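Local structure of aldehyde dehydrogenase (Staphylococcus aureus, 6K10) at residues A[35-40]-A[131-136]; A[113-118]-A[140-145]; A[135-140]-A[426-431]. The protein catalyses the NAD+-dependent oxidation of the carotenoid aldehyde 4,4'-diaponeurosporen-4-al to 4,4'-diaponeurosporenoic acid in the biosynthesis of staphyloxanthin. The protein carries 1 engineered substitution. All coordinates share one frame; numbering follows the deposited sequence.

Overall arrangement
From the N terminus, helix 30-46 is the first element used by these contacts, and interaction 1 brings its residues 35-40 against 131-136 on helix 126-138, closing a loop of 90 residues. Inside that loop lies 113-118, which interaction 2 pairs with 140-145, just past the loop's end; the two closures therefore cross. Interaction 3 starts on 135-140, sharing Ala135 and Ile136 with interaction 1 and Asn140 with interaction 2, and reaches across 285 residues to 426-431 near the C-terminal part of the fold, so that it too crosses interaction 2. Helix 126-138 takes part in interactions 1 and 3 and connects the two parallel strands paired in interaction 2, a beta-alpha-beta unit.

Interaction 1: A[35-40]-A[131-136]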
ATOM      1  N   GLU A  35     -24.453   0.199  11.620  1.00 27.58           N
ATOM      2  CA  GLU A  35     -25.022   0.731  12.854  1.00 30.02           C
ATOM      3  C   GLU A  35     -24.000   1.562  13.621  1.00 29.48           C
ATOM      4  O   GLU A  35     -24.349   2.591  14.210  1.00 27.81           O
ATOM      5  CB  GLU A  35     -25.557  -0.410  13.717  1.00 32.44           C
ATOM      6  CG  GLU A  35     -26.149   0.044  15.039  1.00 37.49           C
ATOM      7  CD  GLU A  35     -27.541   0.631  14.891  1.00 42.45           C
ATOM      8  OE1 GLU A  35     -28.056   1.188  15.883  1.00 45.52           O
ATOM      9  OE2 GLU A  35     -28.122   0.535  13.788  1.00 40.43           O
ATOM     10  N   GLN A  36     -22.733   1.136  13.620  1.00 27.73           N
ATOM     11  CA  GLN A  36     -21.697   1.919  14.287  1.00 25.88           C
ATOM     12  C   GLN A  36     -21.513   3.270  13.610  1.00 24.76           C
ATOM     13  O   GLN A  36     -21.274   4.282  14.279  1.00 27.30           O
ATOM     14  CB  GLN A  36     -20.377   1.147  14.301  1.00 24.20           C
ATOM     15  CG  GLN A  36     -20.474  -0.257  14.873  1.00 24.83           C
ATOM     16  CD  GLN A  36     -21.218  -0.308  16.193  1.00 27.46           C
ATOM     17  OE1 GLN A  36     -20.946   0.472  17.108  1.00 26.60           O
ATOM     18  NE2 GLN A  36     -22.168  -1.230  16.297  1.00 31.71           N
ATOM     19  N   LEU A  37     -21.622   3.306  12.281  1.00 23.19           N
ATOM     20  CA  LEU A  37     -21.520   4.576  11.571  1.00 24.23           C
ATOM     21  C   LEU A  37     -22.681   5.499  11.927  1.00 28.35           C
ATOM     22  O   LEU A  37     -22.486   6.706  12.109  1.00 30.25           O
ATOM     23  CB  LEU A  37     -21.459   4.325  10.065  1.00 23.43           C
ATOM     24  CG  LEU A  37     -20.165   3.665   9.583  1.00 23.28           C
ATOM     25  CD1 LEU A  37     -20.332   3.131   8.170  1.00 25.57           C
ATOM     26  CD2 LEU A  37     -19.002   4.643   9.654  1.00 23.51           C
ATOM     27  N   LYS A  38     -23.895   4.949  12.035  1.00 27.07           N
ATOM     28  CA  LYS A  38     -25.030   5.740  12.507  1.00 26.15           C
ATOM     29  C   LYS A  38     -24.754   6.316  13.887  1.00 25.73           C
ATOM     30  O   LYS A  38     -24.952   7.513  14.126  1.00 27.83           O
ATOM     31  CB  LYS A  38     -26.302   4.890  12.556  1.00 31.44           C
ATOM     32  CG  LYS A  38     -26.697   4.237  11.258  1.00 36.48           C
ATOM     33  N   LYS A  39     -24.312   5.466  14.814  1.00 25.86           N
ATOM     34  CA  LYS A  39     -24.028   5.926  16.168  1.00 27.91           C
ATOM     35  C   LYS A  39     -22.940   6.991  16.166  1.00 25.57           C
ATOM     36  O   LYS A  39     -23.028   7.975  16.907  1.00 24.77           O
ATOM     37  CB  LYS A  39     -23.630   4.741  17.047  1.00 30.80           C
ATOM     38  CG  LYS A  39     -24.773   3.773  17.331  1.00 30.62           C
ATOM     39  CD  LYS A  39     -24.248   2.423  17.790  1.00 35.13           C
ATOM     40  CE  LYS A  39     -23.465   2.544  19.086  1.00 36.03           C
ATOM     41  NZ  LYS A  39     -22.836   1.248  19.472  1.00 40.24           N
ATOM     42  N   LEU A  40     -21.916   6.820  15.327  1.00 26.85           N
ATOM     43  CA  LEU A  40     -20.861   7.824  15.223  1.00 22.81           C
ATOM     44  C   LEU A  40     -21.422   9.164  14.763  1.00 24.33           C
ATOM     45  O   LEU A  40     -21.074  10.218  15.309  1.00 24.59           O
ATOM     46  CB  LEU A  40     -19.775   7.344  14.260  1.00 23.39           C
ATOM     47  CG  LEU A  40     -18.524   8.221  14.176  1.00 25.46           C
ATOM     48  CD1 LEU A  40     -17.851   8.318  15.536  1.00 28.35           C
ATOM     49  CD2 LEU A  40     -17.559   7.687  13.130  1.00 24.23           C
ATOM     50  N   PRO A 131      -9.915   8.819   9.129  1.00 20.87           N
ATOM     51  CA  PRO A 131      -9.400   7.437   9.176  1.00 22.64           C
ATOM     52  C   PRO A 131     -10.340   6.477   9.880  1.00 22.59           C
ATOM     53  O   PRO A 131     -10.527   5.345   9.409  1.00 21.19           O
ATOM     54  CB  PRO A 131      -8.062   7.572   9.921  1.00 22.36           C
ATOM     55  CG  PRO A 131      -7.711   8.993   9.857  1.00 25.90           C
ATOM     56  CD  PRO A 131      -8.986   9.766   9.772  1.00 24.01           C
ATOM     57  N   LEU A 132     -10.952   6.904  10.988  1.00 20.60           N
ATOM     58  CA  LEU A 132     -11.818   6.009  11.753  1.00 20.43           C
ATOM     59  C   LEU A 132     -12.988   5.508  10.915  1.00 20.80           C
ATOM     60  O   LEU A 132     -13.354   4.327  10.992  1.00 21.13           O
ATOM     61  CB  LEU A 132     -12.336   6.719  13.002  1.00 20.97           C
ATOM     62  CG  LEU A 132     -13.174   5.838  13.932  1.00 23.46           C
ATOM     63  CD1 LEU A 132     -12.309   4.750  14.556  1.00 25.94           C
ATOM     64  CD2 LEU A 132     -13.874   6.660  15.003  1.00 22.31           C
ATOM     65  N   ILE A 133     -13.594   6.394  10.121  1.00 17.84           N
ATOM     66  CA  ILE A 133     -14.683   5.985   9.237  1.00 21.04           C
ATOM     67  C   ILE A 133     -14.238   4.824   8.361  1.00 20.36           C
ATOM     68  O   ILE A 133     -14.940   3.816   8.225  1.00 22.12           O
ATOM     69  CB  ILE A 133     -15.163   7.173   8.385  1.00 23.62           C
ATOM     70  CG1 ILE A 133     -15.779   8.259   9.266  1.00 24.01           C
ATOM     71  CG2 ILE A 133     -16.172   6.703   7.359  1.00 22.98           C
ATOM     72  CD1 ILE A 133     -15.869   9.602   8.577  1.00 23.14           C
ATOM     73  N   GLY A 134     -13.053   4.949   7.759  1.00 20.80           N
ATOM     74  CA  GLY A 134     -12.534   3.862   6.946  1.00 21.95           C
ATOM     75  C   GLY A 134     -12.324   2.593   7.749  1.00 21.94           C
ATOM     76  O   GLY A 134     -12.690   1.499   7.314  1.00 20.89           O
ATOM     77  N   ALA A 135     -11.736   2.725   8.941  1.00 21.54           N
ATOM     78  CA  ALA A 135     -11.506   1.559   9.788  1.00 21.77           C
ATOM     79  C   ALA A 135     -12.820   0.896  10.178  1.00 21.21           C
ATOM     80  O   ALA A 135     -12.941  -0.334  10.140  1.00 26.45           O
ATOM     81  CB  ALA A 135     -10.716   1.964  11.033  1.00 22.63           C
ATOM     82  N   ILE A 136     -13.817   1.698  10.558  1.00 19.91           N
ATOM     83  CA  ILE A 136     -15.127   1.151  10.911  1.00 22.04           C
ATOM     84  C   ILE A 136     -15.744   0.446   9.712  1.00 23.95           C
ATOM     85  O   ILE A 136     -16.159  -0.717   9.797  1.00 24.94           O
ATOM     86  CB  ILE A 136     -16.056   2.262  11.433  1.00 20.15           C
ATOM     87  CG1 ILE A 136     -15.622   2.730  12.822  1.00 22.03           C
ATOM     88  CG2 ILE A 136     -17.500   1.776  11.457  1.00 19.28           C
ATOM     89  CD1 ILE A 136     -16.392   3.939  13.314  1.00 23.69           C
TER
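Gln36 opens the contact with its aliphatic base alone: CB lies 4.1 Å from CG2 of Ile136, while the rest of the chain bends at chi2 and turns off toward Phe165 and Tyr169. Its amide is held on its own helix, where OE1 receives Lys39 NZ at 3.1 Å in the carbonyl plane, on a lone pair. Leu37 follows with CG anti to the carbonyl carbon (chi1 -69°), a torsion that carries its CD2 into the interface. There CD2 sits 3.7 Å from Ile136 CG2, and the two side chains slide past each other in opposite directions. The same methyl meets Ile133 CG2 more loosely, at 4.2 Å. One turn after Gln36, Leu40 swings CG anti to the backbone N (chi1 -173°), and its CD2 becomes the tip around which three residues gather. Ile136 CD1, at 3.9 Å, is the closest of them, and the Leu40 and Ile136 side chains cross obliquely; Leu132 CD2 and Ile133 CG1 complete the group. Ile136 thus works with both branches, CG2 against Leu37 and CD1 against Leu40, and no hydrogen bond spans the two segments. Ile133 also reaches helix 63-89 through Ser77, Ile78 and Ala81, whereas Pro131 and Ala135 touch strand 104-118. With local axes 10.5 Å apart and running at 155°, the arrangement is a nearly antiparallel helix pair, joined by branched aliphatic side chains, that packs helix 30-46, from the N-terminal part of the chain, onto the connecting helix of a beta-alpha-beta unit.

Interaction 2: A[113-118]-A[140-145]; sequences GTVLII and NTAIIK
Asn140, just ahead of strand 141-145, lays its side chain against Gly113 and Val115 from CB outward. Its CB rests 3.2 Å from Gly113 O, and CG lies 3.9 Å from Val115 CG1, the two side chains crossing at about a right angle. OD1 then accepts Gly113 N at 2.9 Å in its carbonyl plane, a nearly straight bond with 165° at the hydrogen; Gly113 O, 3.4 Å from the same OD1, is a second acceptor and makes no bond with it. ND2 leaves this contact for the carbonyls of Ala135 and Phe431. Past this side-chain contact the backbones pair in parallel register, Thr114 with Thr141 through Ile118 with Lys145, at a crossing angle of -25°. Thr141 N binds Gly113 O and Val115 N binds Thr141 O; the bonds then run from Ile143 N to Val115 O, Ile117 N to Ile143 O and Lys145 N to Ile117 O. Most lie nearly along the C=O axis, but Val115 N stands 31° above the carbonyl plane of Thr141. Thr114 OG1 donates to Thr141 OG1 at 2.8 Å; the latter, wedged between its own backbone N and carbonyl carbon, also binds Ser18 OG. On the other face Val115 CG2 touches Ala142 CB at 4.0 Å. That face, with Ile117 and Ile144, meets helix 126-138, while Leu116, Ile143 and Lys145 meet helix 177-184. Strand 104-118, helix 126-138 and strand 141-145 thereby form a beta-alpha-beta crossover, the repeating element of the Rossmann-like nucleotide-binding domain of aldehyde dehydrogenases.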
ATOM      1  N   GLY A 113      -8.049  -6.280  11.217  1.00 23.68           N
ATOM      2  CA  GLY A 113      -8.219  -6.675  12.600  1.00 20.77           C
ATOM      3  C   GLY A 113      -8.316  -5.489  13.538  1.00 23.46           C
ATOM      4  O   GLY A 113      -9.320  -4.771  13.542  1.00 23.74           O
ATOM      5  N   THR A 114      -7.271  -5.271  14.331  1.00 19.66           N
ATOM      6  CA  THR A 114      -7.207  -4.181  15.296  1.00 21.46           C
ATOM      7  C   THR A 114      -6.173  -3.172  14.813  1.00 23.44           C
ATOM      8  O   THR A 114      -5.004  -3.523  14.620  1.00 22.97           O
ATOM      9  CB  THR A 114      -6.849  -4.712  16.684  1.00 24.42           C
ATOM     10  OG1 THR A 114      -7.867  -5.622  17.122  1.00 26.13           O
ATOM     11  CG2 THR A 114      -6.727  -3.570  17.682  1.00 25.10           C
ATOM     12  N   VAL A 115      -6.601  -1.924  14.617  1.00 21.93           N
ATOM     13  CA  VAL A 115      -5.770  -0.919  13.968  1.00 24.18           C
ATOM     14  C   VAL A 115      -5.514   0.241  14.923  1.00 23.25           C
ATOM     15  O   VAL A 115      -6.241   0.461  15.896  1.00 24.72           O
ATOM     16  CB  VAL A 115      -6.398  -0.408  12.653  1.00 22.46           C
ATOM     17  CG1 VAL A 115      -6.767  -1.577  11.753  1.00 23.31           C
ATOM     18  CG2 VAL A 115      -7.618   0.461  12.939  1.00 24.04           C
ATOM     19  N   LEU A 116      -4.455   0.990  14.622  1.00 20.80           N
ATOM     20  CA  LEU A 116      -4.032   2.145  15.400  1.00 21.93           C
ATOM     21  C   LEU A 116      -4.130   3.393  14.537  1.00 21.48           C
ATOM     22  O   LEU A 116      -3.680   3.393  13.387  1.00 22.72           O
ATOM     23  CB  LEU A 116      -2.597   1.968  15.906  1.00 23.51           C
ATOM     24  CG  LEU A 116      -1.969   3.152  16.644  1.00 26.03           C
ATOM     25  CD1 LEU A 116      -2.794   3.546  17.865  1.00 23.32           C
ATOM     26  CD2 LEU A 116      -0.533   2.839  17.036  1.00 24.70           C
ATOM     27  N   ILE A 117      -4.713   4.453  15.093  1.00 21.79           N
ATOM     28  CA  ILE A 117      -4.858   5.731  14.406  1.00 21.32           C
ATOM     29  C   ILE A 117      -4.221   6.807  15.274  1.00 21.90           C
ATOM     30  O   ILE A 117      -4.639   7.015  16.421  1.00 22.35           O
ATOM     31  CB  ILE A 117      -6.330   6.061  14.115  1.00 21.67           C
ATOM     32  CG1 ILE A 117      -6.919   5.035  13.144  1.00 21.37           C
ATOM     33  CG2 ILE A 117      -6.462   7.468  13.555  1.00 21.81           C
ATOM     34  CD1 ILE A 117      -8.409   5.170  12.943  1.00 25.89           C
ATOM     35  N   ILE A 118      -3.213   7.486  14.731  1.00 20.19           N
ATOM     36  CA  ILE A 118      -2.507   8.563  15.417  1.00 21.90           C
ATOM     37  C   ILE A 118      -2.825   9.867  14.700  1.00 22.44           C
ATOM     38  O   ILE A 118      -2.659   9.965  13.479  1.00 22.28           O
ATOM     39  CB  ILE A 118      -0.988   8.318  15.448  1.00 20.85           C
ATOM     40  CG1 ILE A 118      -0.664   6.994  16.138  1.00 23.46           C
ATOM     41  CG2 ILE A 118      -0.269   9.473  16.132  1.00 18.83           C
ATOM     42  CD1 ILE A 118       0.751   6.507  15.875  1.00 23.69           C
ATOM     43  N   ASN A 140     -12.939  -3.175  11.163  1.00 21.36           N
ATOM     44  CA  ASN A 140     -11.875  -3.306  12.146  1.00 24.21           C
ATOM     45  C   ASN A 140     -12.350  -2.844  13.520  1.00 27.47           C
ATOM     46  O   ASN A 140     -13.388  -2.196  13.667  1.00 28.81           O
ATOM     47  CB  ASN A 140     -10.653  -2.491  11.714  1.00 21.02           C
ATOM     48  CG  ASN A 140     -10.116  -2.913  10.362  1.00 21.48           C
ATOM     49  OD1 ASN A 140      -9.269  -3.799  10.267  1.00 20.97           O
ATOM     50  ND2 ASN A 140     -10.615  -2.282   9.304  1.00 21.36           N
ATOM     51  N   THR A 141     -11.576  -3.206  14.537  1.00 25.44           N
ATOM     52  CA  THR A 141     -11.587  -2.498  15.806  1.00 23.70           C
ATOM     53  C   THR A 141     -10.455  -1.479  15.779  1.00 24.47           C
ATOM     54  O   THR A 141      -9.545  -1.561  14.951  1.00 26.38           O
ATOM     55  CB  THR A 141     -11.422  -3.452  16.994  1.00 23.24           C
ATOM     56  OG1 THR A 141     -10.096  -3.996  16.994  1.00 24.20           O
ATOM     57  CG2 THR A 141     -12.430  -4.588  16.914  1.00 19.91           C
ATOM     58  N   ALA A 142     -10.518  -0.503  16.682  1.00 23.38           N
ATOM     59  CA  ALA A 142      -9.599   0.618  16.567  1.00 21.40           C
ATOM     60  C   ALA A 142      -9.212   1.162  17.933  1.00 22.37           C
ATOM     61  O   ALA A 142     -10.011   1.164  18.874  1.00 22.06           O
ATOM     62  CB  ALA A 142     -10.199   1.744  15.718  1.00 22.05           C
ATOM     63  N   ILE A 143      -7.971   1.631  18.016  1.00 20.72           N
ATOM     64  CA  ILE A 143      -7.462   2.395  19.145  1.00 22.66           C
ATOM     65  C   ILE A 143      -6.957   3.723  18.599  1.00 23.75           C
ATOM     66  O   ILE A 143      -6.198   3.748  17.621  1.00 24.65           O
ATOM     67  CB  ILE A 143      -6.346   1.640  19.892  1.00 22.69           C
ATOM     68  CG1 ILE A 143      -6.924   0.415  20.601  1.00 24.85           C
ATOM     69  CG2 ILE A 143      -5.651   2.552  20.887  1.00 24.84           C
ATOM     70  CD1 ILE A 143      -5.880  -0.449  21.265  1.00 27.78           C
ATOM     71  N   ILE A 144      -7.386   4.818  19.216  1.00 21.54           N
ATOM     72  CA  ILE A 144      -7.103   6.164  18.735  1.00 22.19           C
ATOM     73  C   ILE A 144      -6.172   6.848  19.724  1.00 20.22           C
ATOM     74  O   ILE A 144      -6.398   6.794  20.939  1.00 23.14           O
ATOM     75  CB  ILE A 144      -8.394   6.981  18.551  1.00 22.29           C
ATOM     76  CG1 ILE A 144      -9.346   6.276  17.584  1.00 24.41           C
ATOM     77  CG2 ILE A 144      -8.076   8.387  18.063  1.00 22.18           C
ATOM     78  CD1 ILE A 144     -10.776   6.763  17.688  1.00 23.09           C
ATOM     79  N   LYS A 145      -5.132   7.490  19.203  1.00 21.49           N
ATOM     80  CA  LYS A 145      -4.234   8.317  20.007  1.00 23.01           C
ATOM     81  C   LYS A 145      -4.271   9.733  19.450  1.00 22.88           C
ATOM     82  O   LYS A 145      -3.585  10.032  18.453  1.00 22.97           O
ATOM     83  CB  LYS A 145      -2.813   7.754  20.000  1.00 27.50           C
ATOM     84  CG  LYS A 145      -1.895   8.351  21.057  1.00 33.15           C
ATOM     85  CD  LYS A 145      -1.206   9.597  20.535  1.00 37.37           C
ATOM     86  CE  LYS A 145      -0.863  10.546  21.658  1.00 39.60           C
ATOM     87  NZ  LYS A 145      -0.487  11.886  21.134  1.00 37.73           N
TER

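Interaction 3: A[135-140]-A[426-431]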
ATOM      1  N   ALA A 135     -11.736   2.725   8.941  1.00 21.54           N
ATOM      2  CA  ALA A 135     -11.506   1.559   9.788  1.00 21.77           C
ATOM      3  C   ALA A 135     -12.820   0.896  10.178  1.00 21.21           C
ATOM      4  O   ALA A 135     -12.941  -0.334  10.140  1.00 26.45           O
ATOM      5  CB  ALA A 135     -10.716   1.964  11.033  1.00 22.63           C
ATOM      6  N   ILE A 136     -13.817   1.698  10.558  1.00 19.91           N
ATOM      7  CA  ILE A 136     -15.127   1.151  10.911  1.00 22.04           C
ATOM      8  C   ILE A 136     -15.744   0.446   9.712  1.00 23.95           C
ATOM      9  O   ILE A 136     -16.159  -0.717   9.797  1.00 24.94           O
ATOM     10  CB  ILE A 136     -16.056   2.262  11.433  1.00 20.15           C
ATOM     11  CG1 ILE A 136     -15.622   2.730  12.822  1.00 22.03           C
ATOM     12  CG2 ILE A 136     -17.500   1.776  11.457  1.00 19.28           C
ATOM     13  CD1 ILE A 136     -16.392   3.939  13.314  1.00 23.69           C
ATOM     14  N   ALA A 137     -15.819   1.147   8.577  1.00 20.86           N
ATOM     15  CA  ALA A 137     -16.480   0.600   7.398  1.00 21.35           C
ATOM     16  C   ALA A 137     -15.789  -0.657   6.891  1.00 23.37           C
ATOM     17  O   ALA A 137     -16.445  -1.543   6.333  1.00 25.24           O
ATOM     18  CB  ALA A 137     -16.536   1.655   6.291  1.00 22.62           C
ATOM     19  N   ALA A 138     -14.475  -0.757   7.075  1.00 23.57           N
ATOM     20  CA  ALA A 138     -13.744  -1.940   6.645  1.00 23.72           C
ATOM     21  C   ALA A 138     -13.871  -3.105   7.617  1.00 23.66           C
ATOM     22  O   ALA A 138     -13.423  -4.210   7.292  1.00 22.21           O
ATOM     23  CB  ALA A 138     -12.267  -1.596   6.436  1.00 22.70           C
ATOM     24  N   GLY A 139     -14.458  -2.890   8.794  1.00 22.70           N
ATOM     25  CA  GLY A 139     -14.725  -3.978   9.713  1.00 22.86           C
ATOM     26  C   GLY A 139     -13.687  -4.203  10.786  1.00 23.62           C
ATOM     27  O   GLY A 139     -13.566  -5.327  11.287  1.00 22.46           O
ATOM     28  N   ASN A 140     -12.939  -3.175  11.163  1.00 21.36           N
ATOM     29  CA  ASN A 140     -11.875  -3.306  12.146  1.00 24.21           C
ATOM     30  C   ASN A 140     -12.350  -2.844  13.520  1.00 27.47           C
ATOM     31  O   ASN A 140     -13.388  -2.196  13.667  1.00 28.81           O
ATOM     32  CB  ASN A 140     -10.653  -2.491  11.714  1.00 21.02           C
ATOM     33  CG  ASN A 140     -10.116  -2.913  10.362  1.00 21.48           C
ATOM     34  OD1 ASN A 140      -9.269  -3.799  10.267  1.00 20.97           O
ATOM     35  ND2 ASN A 140     -10.615  -2.282   9.304  1.00 21.36           N
ATOM     36  N   TYR A 426     -10.995   5.364  -0.493  1.00 21.05           N
ATOM     37  CA  TYR A 426      -9.601   5.065  -0.183  1.00 20.04           C
ATOM     38  C   TYR A 426      -9.381   4.891   1.314  1.00 22.10           C
ATOM     39  O   TYR A 426      -8.485   4.139   1.723  1.00 23.44           O
ATOM     40  CB  TYR A 426      -8.688   6.160  -0.744  1.00 18.82           C
ATOM     41  CG  TYR A 426      -8.781   6.295  -2.246  1.00 19.52           C
ATOM     42  CD1 TYR A 426      -8.065   5.451  -3.083  1.00 21.14           C
ATOM     43  CD2 TYR A 426      -9.595   7.259  -2.825  1.00 23.62           C
ATOM     44  CE1 TYR A 426      -8.152   5.563  -4.458  1.00 25.32           C
ATOM     45  CE2 TYR A 426      -9.689   7.380  -4.196  1.00 24.50           C
ATOM     46  CZ  TYR A 426      -8.966   6.533  -5.009  1.00 25.81           C
ATOM     47  OH  TYR A 426      -9.060   6.656  -6.377  1.00 26.77           O
ATOM     48  N   SER A 427     -10.180   5.572   2.141  1.00 20.78           N
ATOM     49  CA  SER A 427     -10.137   5.314   3.575  1.00 21.54           C
ATOM     50  C   SER A 427     -10.539   3.879   3.879  1.00 21.93           C
ATOM     51  O   SER A 427      -9.899   3.201   4.692  1.00 22.89           O
ATOM     52  CB  SER A 427     -11.055   6.293   4.308  1.00 25.70           C
ATOM     53  OG  SER A 427     -10.564   7.624   4.214  1.00 24.13           O
ATOM     54  N   PHE A 428     -11.592   3.396   3.214  1.00 19.88           N
ATOM     55  CA  PHE A 428     -11.997   2.000   3.348  1.00 22.20           C
ATOM     56  C   PHE A 428     -10.913   1.064   2.825  1.00 24.28           C
ATOM     57  O   PHE A 428     -10.532   0.096   3.497  1.00 22.50           O
ATOM     58  CB  PHE A 428     -13.322   1.780   2.609  1.00 20.84           C
ATOM     59  CG  PHE A 428     -13.678   0.333   2.394  1.00 23.03           C
ATOM     60  CD1 PHE A 428     -14.446  -0.348   3.322  1.00 22.77           C
ATOM     61  CD2 PHE A 428     -13.293  -0.330   1.237  1.00 22.95           C
ATOM     62  CE1 PHE A 428     -14.791  -1.667   3.119  1.00 22.65           C
ATOM     63  CE2 PHE A 428     -13.637  -1.650   1.035  1.00 23.54           C
ATOM     64  CZ  PHE A 428     -14.389  -2.317   1.974  1.00 22.22           C
ATOM     65  N   ASP A 429     -10.406   1.337   1.617  1.00 24.76           N
ATOM     66  CA  ASP A 429      -9.363   0.499   1.028  1.00 23.60           C
ATOM     67  C   ASP A 429      -8.154   0.372   1.949  1.00 23.73           C
ATOM     68  O   ASP A 429      -7.570  -0.713   2.078  1.00 19.97           O
ATOM     69  CB  ASP A 429      -8.922   1.075  -0.320  1.00 25.95           C
ATOM     70  CG  ASP A 429     -10.024   1.053  -1.362  1.00 27.50           C
ATOM     71  OD1 ASP A 429     -11.032   0.338  -1.172  1.00 29.98           O
ATOM     72  OD2 ASP A 429      -9.885   1.760  -2.386  1.00 27.97           O
ATOM     73  N   THR A 430      -7.763   1.475   2.596  1.00 22.80           N
ATOM     74  CA  THR A 430      -6.554   1.478   3.415  1.00 23.12           C
ATOM     75  C   THR A 430      -6.638   0.453   4.542  1.00 22.34           C
ATOM     76  O   THR A 430      -5.647  -0.218   4.851  1.00 22.39           O
ATOM     77  CB  THR A 430      -6.307   2.886   3.967  1.00 24.88           C
ATOM     78  OG1 THR A 430      -5.911   3.748   2.897  1.00 26.65           O
ATOM     79  CG2 THR A 430      -5.219   2.882   5.034  1.00 22.56           C
ATOM     80  N   PHE A 431      -7.816   0.297   5.148  1.00 21.16           N
ATOM     81  CA  PHE A 431      -8.017  -0.647   6.241  1.00 19.98           C
ATOM     82  C   PHE A 431      -8.635  -1.959   5.773  1.00 20.33           C
ATOM     83  O   PHE A 431      -9.228  -2.680   6.583  1.00 21.34           O
ATOM     84  CB  PHE A 431      -8.875  -0.003   7.333  1.00 19.54           C
ATOM     85  CG  PHE A 431      -8.235   1.203   7.964  1.00 19.51           C
ATOM     86  CD1 PHE A 431      -7.265   1.054   8.937  1.00 20.43           C
ATOM     87  CD2 PHE A 431      -8.606   2.482   7.587  1.00 19.31           C
ATOM     88  CE1 PHE A 431      -6.671   2.155   9.523  1.00 20.76           C
ATOM     89  CE2 PHE A 431      -8.016   3.589   8.172  1.00 21.61           C
ATOM     90  CZ  PHE A 431      -7.046   3.425   9.141  1.00 21.80           C
TER
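The Phe431 ring is sandwiched: Ala135 CB sits over the centre of one face, 4.0 Å from the centroid and 8° off the normal, a CH-pi contact, while Thr430 CG2 lies on the opposite face, offset toward the rim. Phe428 is met at its edge, where Ala137 O comes within 3.6 Å of CE1 and Asp429 OD1 also lies in the ring plane; that Ala137 carbonyl is bound by Arg33 NH1. Ala138 CB sits 4.0 Å from Phe428 CD1 and, on Phe431, meets the base of the residue rather than its ring: CB at 3.9 Å and the carbonyl O at 3.2 Å. The third flat group, the Asn140 amide, is turned 63° against the Phe431 ring. Its ND2 donates to Phe431 O at 3.1 Å and to Ala135 O at 3.1 Å, each acceptor near the amide plane and each using a carbonyl lone pair. Ala135 O is gripped a second time by Asn140 N, within the turn where Gly139 ends helix 126-138 in a Schellman motif. Gly113 N holds OD1 from the strand side. With two carbonyls before ND2 and an N-H before OD1, the amide's flip is unambiguous and its rotation fixed, so one buried side chain satisfies two carbonyls where helices 126-138 and 425-430 end, within a largely apolar interface.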